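PDB 5A07: probable mannosyltransferase KTR4 from Saccharomyces cerevisiae, which belongs to a fungal mannosyltransferase family of the GT-A clan and holds guanosine-5'-diphosphate and a manganese ion in this model. Local coordinates for residues N66-L69 with A70-Q74; K73-Y76 with E77-L80; S300-P303 with K304-D307; T407-S410 with D411-N414; N416-A419 with T420-R423. All coordinates share one frame; numbering follows the deposited sequence.

Interaction 1: N66-L69 with A70-Q74; sequences NEVL and AENKQ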
loop_
_atom_site.group_PDB
_atom_site.type_symbol
_atom_site.label_atom_id
_atom_site.label_comp_id
_atom_site.label_asym_id
_atom_site.label_seq_id
_atom_site.Cartn_x
_atom_site.Cartn_y
_atom_site.Cartn_z
ATOM N N ASN B 66 -11.683 -23.634 -3.175
ATOM C CA ASN B 66 -12.955 -23.116 -3.625
ATOM C C ASN B 66 -13.888 -22.831 -2.515
ATOM O O ASN B 66 -14.640 -21.882 -2.590
ATOM C CB ASN B 66 -13.671 -24.082 -4.584
ATOM C CG ASN B 66 -12.897 -24.304 -5.843
ATOM O OD1 ASN B 66 -12.451 -23.384 -6.484
ATOM N ND2 ASN B 66 -12.737 -25.547 -6.194
ATOM N N GLU B 67 -13.924 -23.691 -1.514
ATOM C CA GLU B 67 -14.738 -23.416 -0.357
ATOM C C GLU B 67 -14.151 -22.250 0.441
ATOM O O GLU B 67 -14.876 -21.455 0.976
ATOM C CB GLU B 67 -14.766 -24.639 0.547
ATOM C CG GLU B 67 -15.557 -25.804 -0.080
ATOM C CD GLU B 67 -15.548 -27.094 0.794
ATOM O OE1 GLU B 67 -14.733 -27.214 1.766
ATOM O OE2 GLU B 67 -16.376 -27.994 0.496
ATOM N N VAL B 68 -12.847 -22.228 0.555
ATOM C CA VAL B 68 -12.147 -21.101 1.227
ATOM C C VAL B 68 -12.543 -19.773 0.536
ATOM O O VAL B 68 -12.914 -18.783 1.181
ATOM C CB VAL B 68 -10.620 -21.337 1.150
ATOM C CG1 VAL B 68 -9.879 -20.089 1.589
ATOM C CG2 VAL B 68 -10.238 -22.464 2.068
ATOM N N LEU B 69 -12.475 -19.746 -0.798
ATOM C CA LEU B 69 -12.798 -18.552 -1.520
ATOM C C LEU B 69 -14.234 -18.157 -1.178
ATOM O O LEU B 69 -14.546 -16.995 -0.971
ATOM C CB LEU B 69 -12.603 -18.787 -3.021
ATOM C CG LEU B 69 -13.030 -17.587 -3.869
ATOM C CD1 LEU B 69 -12.200 -16.345 -3.558
ATOM C CD2 LEU B 69 -12.930 -17.942 -5.358
ATOM N N ALA B 70 -15.172 -19.109 -1.176
ATOM C CA ALA B 70 -16.575 -18.747 -0.933
ATOM C C ALA B 70 -16.760 -18.155 0.452
ATOM O O ALA B 70 -17.514 -17.222 0.661
ATOM C CB ALA B 70 -17.497 -19.976 -1.094
ATOM N N GLU B 71 -16.110 -18.772 1.439
ATOM C CA GLU B 71 -16.259 -18.294 2.828
ATOM C C GLU B 71 -15.595 -16.898 3.006
ATOM O O GLU B 71 -16.106 -16.084 3.732
ATOM C CB GLU B 71 -15.615 -19.300 3.815
ATOM C CG GLU B 71 -16.553 -20.493 4.018
ATOM C CD GLU B 71 -16.059 -21.607 5.007
ATOM O OE1 GLU B 71 -15.859 -21.277 6.169
ATOM O OE2 GLU B 71 -15.966 -22.824 4.635
ATOM N N ASN B 72 -14.471 -16.684 2.310
ATOM C CA ASN B 72 -13.718 -15.391 2.336
ATOM C C ASN B 72 -14.596 -14.295 1.692
ATOM O O ASN B 72 -14.663 -13.203 2.219
ATOM C CB ASN B 72 -12.354 -15.507 1.657
ATOM C CG ASN B 72 -11.376 -16.310 2.479
ATOM O OD1 ASN B 72 -11.672 -16.588 3.633
ATOM N ND2 ASN B 72 -10.163 -16.541 1.974
ATOM N N LYS B 73 -15.276 -14.601 0.582
ATOM C CA LYS B 73 -16.176 -13.604 -0.025
ATOM C C LYS B 73 -17.312 -13.263 0.869
ATOM O O LYS B 73 -17.752 -12.161 0.903
ATOM C CB LYS B 73 -16.791 -14.142 -1.314
ATOM C CG LYS B 73 -15.844 -14.246 -2.456
ATOM C CD LYS B 73 -16.633 -14.332 -3.781
ATOM C CE LYS B 73 -16.521 -15.693 -4.456
ATOM N NZ LYS B 73 -16.401 -15.640 -5.956
ATOM N N GLN B 74 -17.834 -14.248 1.589
ATOM C CA GLN B 74 -18.920 -13.977 2.492
ATOM C C GLN B 74 -18.459 -13.096 3.628
ATOM O O GLN B 74 -19.206 -12.193 4.053
ATOM C CB GLN B 74 -19.531 -15.280 3.066
ATOM C CG GLN B 74 -20.586 -14.995 4.112
ATOM C CD GLN B 74 -21.353 -16.263 4.537
ATOM O OE1 GLN B 74 -22.089 -16.258 5.515
ATOM N NE2 GLN B 74 -21.169 -17.330 3.819
HETATM O O HOH W 1 -17.083 -22.970 1.588
#
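The start of helix 65-80 is drawn together by the i to i+4 ladder of an alpha-helix: Glu-71 N donates to Glu-67 O at 3.0 Å, Asn-72 N to Val-68 O at 2.8 Å and Lys-73 N to Leu-69 O at 2.9 Å. Glu-67 O carries a second load, because a water donates to it at 2.7 Å and also to Glu-71 OE2 at 3.2 Å. The glutamate can share that water because its CG sits beside its own backbone N (chi1 -78°), which leads the extended chain back past the carbonyl of the preceding turn. Two acidic residues suit this outer side, where Glu-67 OE1 and Glu-71 OE2 stay 5.4 Å apart, like charges without contact. The helix is amphipathic, and its other side meets the protein. There Val-68 and Asn-72 run side by side, the valine CG1 lying 3.6 Å from the asparagine ND2. The methyl packs on Ser-300 and Gln-301, while the buried amide is satisfied at both ends, ND2 by Gln-301 OE1 and OD1 by Arg-423 NH1. Farther round, Leu-69 is crossed at a slant by the bent chain of Lys-73, whose CE comes 4.0 Å from the leucine CG. Lysine serves here in two ways, its methylenes giving apolar cover and its NZ forming a salt bridge with Asp-413 OD2.

Interaction 2: K73-Y76 with E77-L80; sequences KQLY and EEFL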
loop_
_atom_site.group_PDB
_atom_site.type_symbol
_atom_site.label_atom_id
_atom_site.label_comp_id
_atom_site.label_asym_id
_atom_site.label_seq_id
_atom_site.Cartn_x
_atom_site.Cartn_y
_atom_site.Cartn_z
ATOM N N LYS B 73 -15.276 -14.601 0.582
ATOM C CA LYS B 73 -16.176 -13.604 -0.025
ATOM C C LYS B 73 -17.312 -13.263 0.869
ATOM O O LYS B 73 -17.752 -12.161 0.903
ATOM C CB LYS B 73 -16.791 -14.142 -1.314
ATOM C CG LYS B 73 -15.844 -14.246 -2.456
ATOM C CD LYS B 73 -16.633 -14.332 -3.781
ATOM C CE LYS B 73 -16.521 -15.693 -4.456
ATOM N NZ LYS B 73 -16.401 -15.640 -5.956
ATOM N N GLN B 74 -17.834 -14.248 1.589
ATOM C CA GLN B 74 -18.920 -13.977 2.492
ATOM C C GLN B 74 -18.459 -13.096 3.628
ATOM O O GLN B 74 -19.206 -12.193 4.053
ATOM C CB GLN B 74 -19.531 -15.280 3.066
ATOM C CG GLN B 74 -20.586 -14.995 4.112
ATOM C CD GLN B 74 -21.353 -16.263 4.537
ATOM O OE1 GLN B 74 -22.089 -16.258 5.515
ATOM N NE2 GLN B 74 -21.169 -17.330 3.819
ATOM N N LEU B 75 -17.293 -13.376 4.200
ATOM C CA LEU B 75 -16.746 -12.532 5.282
ATOM C C LEU B 75 -16.491 -11.081 4.805
ATOM O O LEU B 75 -16.867 -10.117 5.439
ATOM C CB LEU B 75 -15.469 -13.122 5.845
ATOM C CG LEU B 75 -14.850 -12.264 6.954
ATOM C CD1 LEU B 75 -15.800 -12.201 8.153
ATOM C CD2 LEU B 75 -13.522 -12.818 7.407
ATOM N N TYR B 76 -15.907 -10.960 3.630
ATOM C CA TYR B 76 -15.731 -9.641 2.983
ATOM C C TYR B 76 -17.034 -8.915 2.831
ATOM O O TYR B 76 -17.147 -7.768 3.174
ATOM C CB TYR B 76 -14.989 -9.830 1.646
ATOM C CG TYR B 76 -14.782 -8.558 0.889
ATOM C CD1 TYR B 76 -13.730 -7.712 1.176
ATOM C CD2 TYR B 76 -15.633 -8.201 -0.147
ATOM C CE1 TYR B 76 -13.526 -6.517 0.443
ATOM C CE2 TYR B 76 -15.425 -7.050 -0.892
ATOM C CZ TYR B 76 -14.376 -6.207 -0.592
ATOM O OH TYR B 76 -14.296 -5.015 -1.257
ATOM N N GLU B 77 -18.020 -9.575 2.260
ATOM C CA GLU B 77 -19.310 -9.003 2.074
ATOM C C GLU B 77 -19.984 -8.542 3.361
ATOM O O GLU B 77 -20.602 -7.482 3.396
ATOM C CB GLU B 77 -20.197 -9.996 1.320
ATOM C CG GLU B 77 -21.607 -9.506 1.119
ATOM C CD GLU B 77 -22.530 -10.528 0.379
ATOM O OE1 GLU B 77 -22.399 -10.705 -0.856
ATOM O OE2 GLU B 77 -23.448 -11.086 1.027
ATOM N N GLU B 78 -19.842 -9.329 4.414
ATOM C CA GLU B 78 -20.394 -8.929 5.695
ATOM C C GLU B 78 -19.805 -7.654 6.166
ATOM O O GLU B 78 -20.469 -6.861 6.851
ATOM C CB GLU B 78 -20.151 -10.027 6.742
ATOM C CG GLU B 78 -21.102 -11.205 6.506
ATOM C CD GLU B 78 -20.736 -12.521 7.252
ATOM O OE1 GLU B 78 -19.648 -12.653 7.846
ATOM O OE2 GLU B 78 -21.541 -13.481 7.148
ATOM N N PHE B 79 -18.534 -7.409 5.846
ATOM C CA PHE B 79 -18.006 -6.119 6.227
ATOM C C PHE B 79 -18.441 -4.999 5.305
ATOM O O PHE B 79 -18.824 -3.925 5.750
ATOM C CB PHE B 79 -16.464 -6.171 6.398
ATOM C CG PHE B 79 -16.047 -6.653 7.762
ATOM C CD1 PHE B 79 -16.297 -7.942 8.137
ATOM C CD2 PHE B 79 -15.443 -5.808 8.675
ATOM C CE1 PHE B 79 -16.031 -8.383 9.427
ATOM C CE2 PHE B 79 -15.087 -6.252 9.942
ATOM C CZ PHE B 79 -15.404 -7.547 10.311
ATOM N N LEU B 80 -18.328 -5.229 4.007
ATOM C CA LEU B 80 -18.613 -4.168 3.032
ATOM C C LEU B 80 -20.075 -3.772 3.005
ATOM O O LEU B 80 -20.382 -2.584 2.767
ATOM C CB LEU B 80 -18.121 -4.558 1.661
ATOM C CG LEU B 80 -16.702 -4.170 1.314
ATOM C CD1 LEU B 80 -16.540 -2.655 1.105
ATOM C CD2 LEU B 80 -15.684 -4.619 2.366
#
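Regular i to i+4 bonds carry helix 65-80 through its last turns, from Glu-77 N to Lys-73 O, Glu-78 N to Gln-74 O, Phe-79 N to Leu-75 O and Leu-80 N to Tyr-76 O, the last of them 2.9 Å long with an N-H...O angle of 168°. Phe-79 N also makes a weak bond of 3.0 Å to Tyr-76 O, so that this carbonyl takes two donors where the helix is about to end. Beyond the backbone, the main side-chain meeting is a CH-pi contact between Leu-80 and Tyr-76. Leu-80 CD2 stands over one face of the phenol ring, 3.7 Å from its centroid and 22° off the normal, shifted toward the rim near CE1. The tyrosine CG, anti to the backbone N (chi1 179°), carries the ring along the helix to where the leucine four residues on can cover it. This is the inward side of an amphipathic helix, and it lies against helix 418-425: Tyr-76 packs on Gln-418, and Leu-75 and Phe-79 both touch Ile-422. Leu-75 and Phe-79 themselves extend side by side, CD1 of the leucine 4.0 Å from CE1 of the phenylalanine, while Leu-75 O lies near the plane of the aromatic ring at its edge, 3.5 Å from Phe-79 CD1. On the exposed side, long polar chains suit the water: Glu-78 slants across Gln-74, its CG 3.3 Å from Gln-74 O and its OE2 3.5 Å from Gln-74 CG.

Interaction 3: S300-P303 with K304-D307; sequences SQNP and KNYD. With ACT (acetate ion), chain H.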
loop_
_atom_site.group_PDB
_atom_site.type_symbol
_atom_site.label_atom_id
_atom_site.label_comp_id
_atom_site.label_asym_id
_atom_site.label_seq_id
_atom_site.Cartn_x
_atom_site.Cartn_y
_atom_site.Cartn_z
ATOM N N SER B 300 -4.358 -20.852 2.152
ATOM C CA SER B 300 -5.610 -21.534 1.878
ATOM C C SER B 300 -6.435 -21.116 0.658
ATOM O O SER B 300 -7.247 -21.924 0.169
ATOM C CB SER B 300 -6.502 -21.499 3.125
ATOM O OG SER B 300 -6.877 -20.194 3.521
ATOM N N GLN B 301 -6.331 -19.841 0.231
ATOM C CA GLN B 301 -7.076 -19.408 -0.890
ATOM C C GLN B 301 -6.316 -19.597 -2.176
ATOM O O GLN B 301 -6.939 -19.995 -3.150
ATOM C CB GLN B 301 -7.429 -17.920 -0.777
ATOM C CG GLN B 301 -8.353 -17.423 -1.867
ATOM C CD GLN B 301 -8.875 -16.013 -1.540
ATOM O OE1 GLN B 301 -9.675 -15.824 -0.621
ATOM N NE2 GLN B 301 -8.424 -15.028 -2.292
ATOM N N ASN B 302 -5.032 -19.278 -2.189
ATOM C CA ASN B 302 -4.128 -19.415 -3.354
ATOM C C ASN B 302 -2.874 -20.201 -2.976
ATOM O O ASN B 302 -1.767 -19.663 -2.911
ATOM C CB ASN B 302 -3.696 -18.053 -3.900
ATOM C CG ASN B 302 -4.814 -17.328 -4.525
ATOM O OD1 ASN B 302 -5.480 -17.847 -5.410
ATOM N ND2 ASN B 302 -5.124 -16.199 -4.007
ATOM N N PRO B 303 -3.034 -21.536 -2.789
ATOM C CA PRO B 303 -1.926 -22.355 -2.346
ATOM C C PRO B 303 -0.764 -22.383 -3.345
ATOM O O PRO B 303 0.395 -22.554 -2.936
ATOM C CB PRO B 303 -2.558 -23.763 -2.201
ATOM C CG PRO B 303 -3.875 -23.704 -2.879
ATOM C CD PRO B 303 -4.309 -22.273 -2.781
ATOM N N LYS B 304 -1.056 -22.200 -4.601
ATOM C CA LYS B 304 0.042 -22.205 -5.602
ATOM C C LYS B 304 0.910 -21.012 -5.471
ATOM O O LYS B 304 2.114 -21.084 -5.762
ATOM C CB LYS B 304 -0.504 -22.206 -7.013
ATOM C CG LYS B 304 -1.342 -23.404 -7.368
ATOM C CD LYS B 304 -2.164 -23.042 -8.605
ATOM C CE LYS B 304 -1.633 -23.688 -9.858
ATOM N NZ LYS B 304 -2.635 -24.733 -10.219
ATOM N N ASN B 305 0.336 -19.880 -4.995
ATOM C CA ASN B 305 1.214 -18.692 -4.674
ATOM C C ASN B 305 2.211 -18.971 -3.583
ATOM O O ASN B 305 3.383 -18.600 -3.650
ATOM C CB ASN B 305 0.393 -17.430 -4.257
ATOM C CG ASN B 305 -0.375 -16.809 -5.399
ATOM O OD1 ASN B 305 -0.570 -15.553 -5.504
ATOM N ND2 ASN B 305 -0.888 -17.632 -6.209
ATOM N N TYR B 306 1.702 -19.584 -2.527
ATOM C CA TYR B 306 2.480 -19.897 -1.374
ATOM C C TYR B 306 3.595 -20.927 -1.706
ATOM O O TYR B 306 4.721 -20.807 -1.256
ATOM C CB TYR B 306 1.531 -20.524 -0.333
ATOM C CG TYR B 306 2.248 -20.849 0.962
ATOM C CD1 TYR B 306 2.937 -22.037 1.146
ATOM C CD2 TYR B 306 2.227 -19.983 1.993
ATOM C CE1 TYR B 306 3.578 -22.321 2.314
ATOM C CE2 TYR B 306 2.836 -20.267 3.178
ATOM C CZ TYR B 306 3.493 -21.456 3.354
ATOM O OH TYR B 306 4.183 -21.674 4.533
ATOM N N ASP B 307 3.252 -21.910 -2.530
ATOM C CA ASP B 307 4.264 -22.909 -2.945
ATOM C C ASP B 307 5.298 -22.309 -3.843
ATOM O O ASP B 307 6.458 -22.584 -3.677
ATOM C CB ASP B 307 3.624 -24.035 -3.740
ATOM C CG ASP B 307 2.828 -24.926 -2.888
ATOM O OD1 ASP B 307 2.996 -24.935 -1.621
ATOM O OD2 ASP B 307 1.999 -25.598 -3.504
HETATM C C ACT H . 7.125 -22.843 4.555
HETATM O O ACT H . 5.982 -23.305 4.285
HETATM O OXT ACT H . 7.346 -21.732 5.106
HETATM C CH3 ACT H . 8.343 -23.682 4.187
#
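Asn-302 O is shared by two backbone donors of the helix that follows, Asn-305 N at 3.0 Å and Tyr-306 N at 3.5 Å, both weak bonds. Asn-302 occupies the N-cap position of helix 303-308, yet its side chain makes no capping bond; its ND2 instead donates to Asn-414 O. Proline suits the first position of a helix, where a backbone N-H would have no acceptor within the helix and proline has none to offer, and the ring of Pro-303 holds phi near its helical value. Its carbonyl opens the regular ladder, accepting from Asp-307 N at 3.0 Å. The aspartate CG, beside its own backbone N (chi1 -73°), folds back to within 3.4 Å of Pro-303 O. Tyr-306 points off at a wide angle to Asp-307, with an acetate ion, probably from the crystallisation liquor, at its ring edge; the modelled distance of 2.4 Å from Tyr-306 OH to the acetate O is too short to trust in detail. Lys-297, at the end of helix 293-297, bonds to both the phenol and the acetate. Pro-303 leans on Pro-65 at the start of helix 65-80, and Gln-301 NE2 bonds to Asn-414 O and Asn-416 O, just ahead of helix 418-425.

Interaction 4: T407-S410 with D411-N414; sequences TPWS and DLDN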
loop_
_atom_site.group_PDB
_atom_site.type_symbol
_atom_site.label_atom_id
_atom_site.label_comp_id
_atom_site.label_asym_id
_atom_site.label_seq_id
_atom_site.Cartn_x
_atom_site.Cartn_y
_atom_site.Cartn_z
ATOM N N THR B 407 -14.749 -6.041 -7.665
ATOM C CA THR B 407 -14.354 -6.021 -9.064
ATOM C C THR B 407 -15.506 -6.522 -9.951
ATOM O O THR B 407 -16.309 -7.338 -9.515
ATOM C CB THR B 407 -13.112 -6.899 -9.296
ATOM O OG1 THR B 407 -12.700 -6.758 -10.653
ATOM C CG2 THR B 407 -13.366 -8.359 -9.034
ATOM N N PRO B 408 -15.612 -6.011 -11.180
ATOM C CA PRO B 408 -16.681 -6.499 -12.057
ATOM C C PRO B 408 -16.385 -7.871 -12.671
ATOM O O PRO B 408 -17.298 -8.492 -13.214
ATOM C CB PRO B 408 -16.772 -5.417 -13.128
ATOM C CG PRO B 408 -15.406 -4.778 -13.196
ATOM C CD PRO B 408 -14.818 -4.916 -11.805
ATOM N N TRP B 409 -15.136 -8.300 -12.606
ATOM C CA TRP B 409 -14.674 -9.538 -13.181
ATOM C C TRP B 409 -14.479 -10.601 -12.067
ATOM O O TRP B 409 -13.435 -10.661 -11.409
ATOM C CB TRP B 409 -13.361 -9.324 -13.951
ATOM C CG TRP B 409 -13.329 -8.091 -14.879
ATOM C CD1 TRP B 409 -12.395 -7.068 -14.880
ATOM C CD2 TRP B 409 -14.246 -7.774 -15.908
ATOM N NE1 TRP B 409 -12.707 -6.155 -15.860
ATOM C CE2 TRP B 409 -13.819 -6.586 -16.511
ATOM C CE3 TRP B 409 -15.366 -8.405 -16.412
ATOM C CZ2 TRP B 409 -14.505 -5.991 -17.542
ATOM C CZ3 TRP B 409 -16.057 -7.803 -17.475
ATOM C CH2 TRP B 409 -15.620 -6.620 -18.031
ATOM N N SER B 410 -15.460 -11.495 -11.938
ATOM C CA SER B 410 -15.499 -12.443 -10.827
ATOM C C SER B 410 -14.305 -13.394 -10.849
ATOM O O SER B 410 -13.930 -13.902 -9.783
ATOM C CB SER B 410 -16.819 -13.227 -10.819
ATOM O OG SER B 410 -16.738 -14.107 -11.900
ATOM N N ASP B 411 -13.644 -13.611 -11.986
ATOM C CA ASP B 411 -12.417 -14.374 -11.996
ATOM C C ASP B 411 -11.328 -13.784 -11.133
ATOM O O ASP B 411 -10.429 -14.476 -10.728
ATOM C CB ASP B 411 -11.812 -14.534 -13.372
ATOM C CG ASP B 411 -12.586 -15.561 -14.249
ATOM O OD1 ASP B 411 -13.628 -16.100 -13.806
ATOM O OD2 ASP B 411 -12.158 -15.808 -15.407
ATOM N N LEU B 412 -11.327 -12.479 -10.934
ATOM C CA LEU B 412 -10.315 -11.836 -10.089
ATOM C C LEU B 412 -10.727 -11.850 -8.607
ATOM O O LEU B 412 -9.964 -11.307 -7.776
ATOM C CB LEU B 412 -10.084 -10.371 -10.537
ATOM C CG LEU B 412 -9.654 -10.170 -11.996
ATOM C CD1 LEU B 412 -9.519 -8.673 -12.246
ATOM C CD2 LEU B 412 -8.362 -10.949 -12.304
ATOM N N ASP B 413 -11.884 -12.420 -8.245
ATOM C CA ASP B 413 -12.279 -12.455 -6.799
ATOM C C ASP B 413 -11.245 -13.137 -5.957
ATOM O O ASP B 413 -11.015 -12.731 -4.789
ATOM C CB ASP B 413 -13.631 -13.119 -6.550
ATOM C CG ASP B 413 -14.804 -12.228 -6.976
ATOM O OD1 ASP B 413 -14.676 -10.987 -6.878
ATOM O OD2 ASP B 413 -15.856 -12.803 -7.322
ATOM N N ASN B 414 -10.563 -14.128 -6.510
ATOM C CA ASN B 414 -9.505 -14.778 -5.730
ATOM C C ASN B 414 -8.195 -14.002 -5.547
ATOM O O ASN B 414 -7.280 -14.491 -4.872
ATOM C CB ASN B 414 -9.206 -16.187 -6.274
ATOM C CG ASN B 414 -8.476 -16.175 -7.579
ATOM O OD1 ASN B 414 -8.361 -15.173 -8.290
ATOM N ND2 ASN B 414 -8.023 -17.344 -7.948
#
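The indole of Trp-409 meets Leu-412 at its edge, the leucine CD1 lying near the ring plane and 4.2 Å from the indole CD1, while Pro-408 CG lies over one face, 4.0 Å above the plane and toward the rim. The chain here winds into a short 3-10 segment, recognisable from bonds that join residues three apart. Leu-412 N donates to Trp-409 O at 2.8 Å and Asp-413 N to Ser-410 O at 3.0 Å. Such tight winding takes the donors well off the carbonyl planes, by 36° for the first bond and 63° for the second. The segment belongs to the long connection between strand 384-386 and helix 418-425, and Leu-412 and Thr-407 both press on Tyr-384 of that strand. Thr-407 suits its buried place by dividing its two branches. Its OG1 is hydrogen-bonded to Pro-383 O and takes a weak, long bond of 3.5 Å from Trp-409 N. Placing OG1 anti to the backbone N (chi1 -175°) puts the methyl CG2 between the backbone N and the carbonyl carbon, and from there it faces the turn. Leucine adds a branched apolar group that crosses the threonine at about a right angle, its CD1 4.0 Å from OG1. The threonine CG2 meets Asp-413 obliquely, 3.6 Å from the carboxylate OD1.

Interaction 5: N416-A419 with T420-R423; sequences NCQA and TWIR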
loop_
_atom_site.group_PDB
_atom_site.type_symbol
_atom_site.label_atom_id
_atom_site.label_comp_id
_atom_site.label_asym_id
_atom_site.label_seq_id
_atom_site.Cartn_x
_atom_site.Cartn_y
_atom_site.Cartn_z
ATOM N N ASN B 416 -8.394 -11.074 -3.960
ATOM C CA ASN B 416 -8.718 -10.326 -2.740
ATOM C C ASN B 416 -8.148 -11.079 -1.516
ATOM O O ASN B 416 -8.461 -12.256 -1.330
ATOM C CB ASN B 416 -10.218 -10.213 -2.609
ATOM C CG ASN B 416 -10.653 -9.132 -1.624
ATOM O OD1 ASN B 416 -9.835 -8.521 -0.923
ATOM N ND2 ASN B 416 -11.929 -8.929 -1.555
ATOM N N CYS B 417 -7.300 -10.387 -0.754
ATOM C CA CYS B 417 -6.768 -10.919 0.495
ATOM C C CYS B 417 -7.403 -10.297 1.711
ATOM O O CYS B 417 -7.014 -10.574 2.833
ATOM C CB CYS B 417 -5.252 -10.799 0.504
ATOM S SG CYS B 417 -4.556 -11.858 1.808
ATOM N N GLN B 418 -8.424 -9.454 1.531
ATOM C CA GLN B 418 -8.966 -8.703 2.634
ATOM C C GLN B 418 -9.584 -9.625 3.723
ATOM O O GLN B 418 -9.469 -9.306 4.901
ATOM C CB GLN B 418 -9.963 -7.649 2.174
ATOM C CG GLN B 418 -10.531 -6.758 3.290
ATOM C CD GLN B 418 -9.477 -5.812 3.819
ATOM O OE1 GLN B 418 -8.786 -5.141 3.035
ATOM N NE2 GLN B 418 -9.331 -5.753 5.092
ATOM N N ALA B 419 -10.210 -10.753 3.348
ATOM C CA ALA B 419 -10.770 -11.681 4.330
ATOM C C ALA B 419 -9.710 -12.201 5.269
ATOM O O ALA B 419 -9.969 -12.339 6.457
ATOM C CB ALA B 419 -11.486 -12.852 3.656
ATOM N N THR B 420 -8.510 -12.469 4.755
ATOM C CA THR B 420 -7.400 -12.921 5.589
ATOM C C THR B 420 -6.980 -11.866 6.623
ATOM O O THR B 420 -6.798 -12.169 7.810
ATOM C CB THR B 420 -6.201 -13.376 4.731
ATOM O OG1 THR B 420 -6.616 -14.487 3.952
ATOM C CG2 THR B 420 -4.976 -13.742 5.591
ATOM N N TRP B 421 -6.910 -10.621 6.192
ATOM C CA TRP B 421 -6.598 -9.525 7.079
ATOM C C TRP B 421 -7.720 -9.361 8.170
ATOM O O TRP B 421 -7.410 -9.195 9.367
ATOM C CB TRP B 421 -6.477 -8.182 6.249
ATOM C CG TRP B 421 -6.037 -7.058 7.100
ATOM C CD1 TRP B 421 -6.827 -6.142 7.753
ATOM C CD2 TRP B 421 -4.700 -6.787 7.497
ATOM N NE1 TRP B 421 -6.066 -5.344 8.515
ATOM C CE2 TRP B 421 -4.747 -5.727 8.380
ATOM C CE3 TRP B 421 -3.457 -7.406 7.216
ATOM C CZ2 TRP B 421 -3.620 -5.202 8.968
ATOM C CZ3 TRP B 421 -2.287 -6.876 7.805
ATOM C CH2 TRP B 421 -2.389 -5.805 8.691
ATOM N N ILE B 422 -8.956 -9.426 7.753
ATOM C CA ILE B 422 -10.092 -9.339 8.716
ATOM C C ILE B 422 -10.014 -10.487 9.719
ATOM O O ILE B 422 -10.114 -10.267 10.939
ATOM C CB ILE B 422 -11.462 -9.376 8.028
ATOM C CG1 ILE B 422 -11.661 -8.094 7.215
ATOM C CG2 ILE B 422 -12.620 -9.502 9.065
ATOM C CD1 ILE B 422 -12.804 -8.146 6.260
ATOM N N ARG B 423 -9.827 -11.671 9.211
ATOM C CA ARG B 423 -9.839 -12.880 10.072
ATOM C C ARG B 423 -8.689 -12.916 11.071
ATOM O O ARG B 423 -8.888 -13.299 12.235
ATOM C CB ARG B 423 -9.815 -14.104 9.193
ATOM C CG ARG B 423 -9.753 -15.463 9.941
ATOM C CD ARG B 423 -9.737 -16.618 8.960
ATOM N NE ARG B 423 -10.967 -16.571 8.234
ATOM C CZ ARG B 423 -11.144 -16.516 6.895
ATOM N NH1 ARG B 423 -10.124 -16.589 6.070
ATOM N NH2 ARG B 423 -12.390 -16.410 6.426
#
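Backbone hydrogen bonds start helix 418-425: Cys-417 O, at the N-cap position, accepts two weak ones, from Thr-420 N at 3.1 Å and from Trp-421 N at 3.4 Å. Stronger i to i+4 bonds then take over, from Ile-422 N to Gln-418 O at 2.9 Å and from Arg-423 N to Ala-419 O at 2.8 Å. One side-chain bond prepares this start. Asn-416 OD1 accepts from Gln-418 N at 3.0 Å, an Asx turn in which the N-H approaches 49° out of the plane of the amide carbonyl; asparagine is short enough to reach a backbone donor two residues on. Covalent and van der Waals contacts meet at Cys-417, whose SG is disulfide-bonded to Cys-315 and also rests 3.7 Å from Thr-420 CB. That threonine sends its OG1 to Asp-298 OD2, which satisfies a hydroxyl in a buried place. Among the remaining packing contacts, Gln-418 bends at chi2 (71°), turning its amide forward, toward the next turn of the helix, so that NE2 comes 3.7 Å from Trp-421 CD1. Amide and indole planes are inclined by 69°, and the approach is oblique to the ring. The aliphatic part of the same glutamine serves Ile-422, whose CD1 reaches 4.0 Å from Gln-418 CG. Small Ala-419 lets helix 65-80 come close at Asn-72. Elsewhere round the helix, Trp-421 makes edge-to-face contacts with Trp-295, Phe-258 and Phe-317, the phenylalanines lying on strands 256-262 and 316-317 of the large sheet, while Ile-422 also packs on Trp-373 of strand 371-373.

How the interactions relate
Each of the five contacts joins adjacent residues within about two turns, so none closes a long loop and none encloses another. Interactions 1 and 2 come first and follow one another along helix 65-80, overlapping at Lys-73 and Gln-74. Some 220 residues later interaction 3 starts helix 303-308, and near the C terminus interactions 4 and 5 adjoin in sequence, a 3-10 segment leading into helix 418-425. In space they gather: interaction 1 touches 3, 4 and 5, whereas interactions 2 and 3 do not meet. Asn-414 and Asn-416 join interaction 3 to the C-terminal segments, so helix 65-80, the loop before helix 303-308 and the C-terminal region form one cluster.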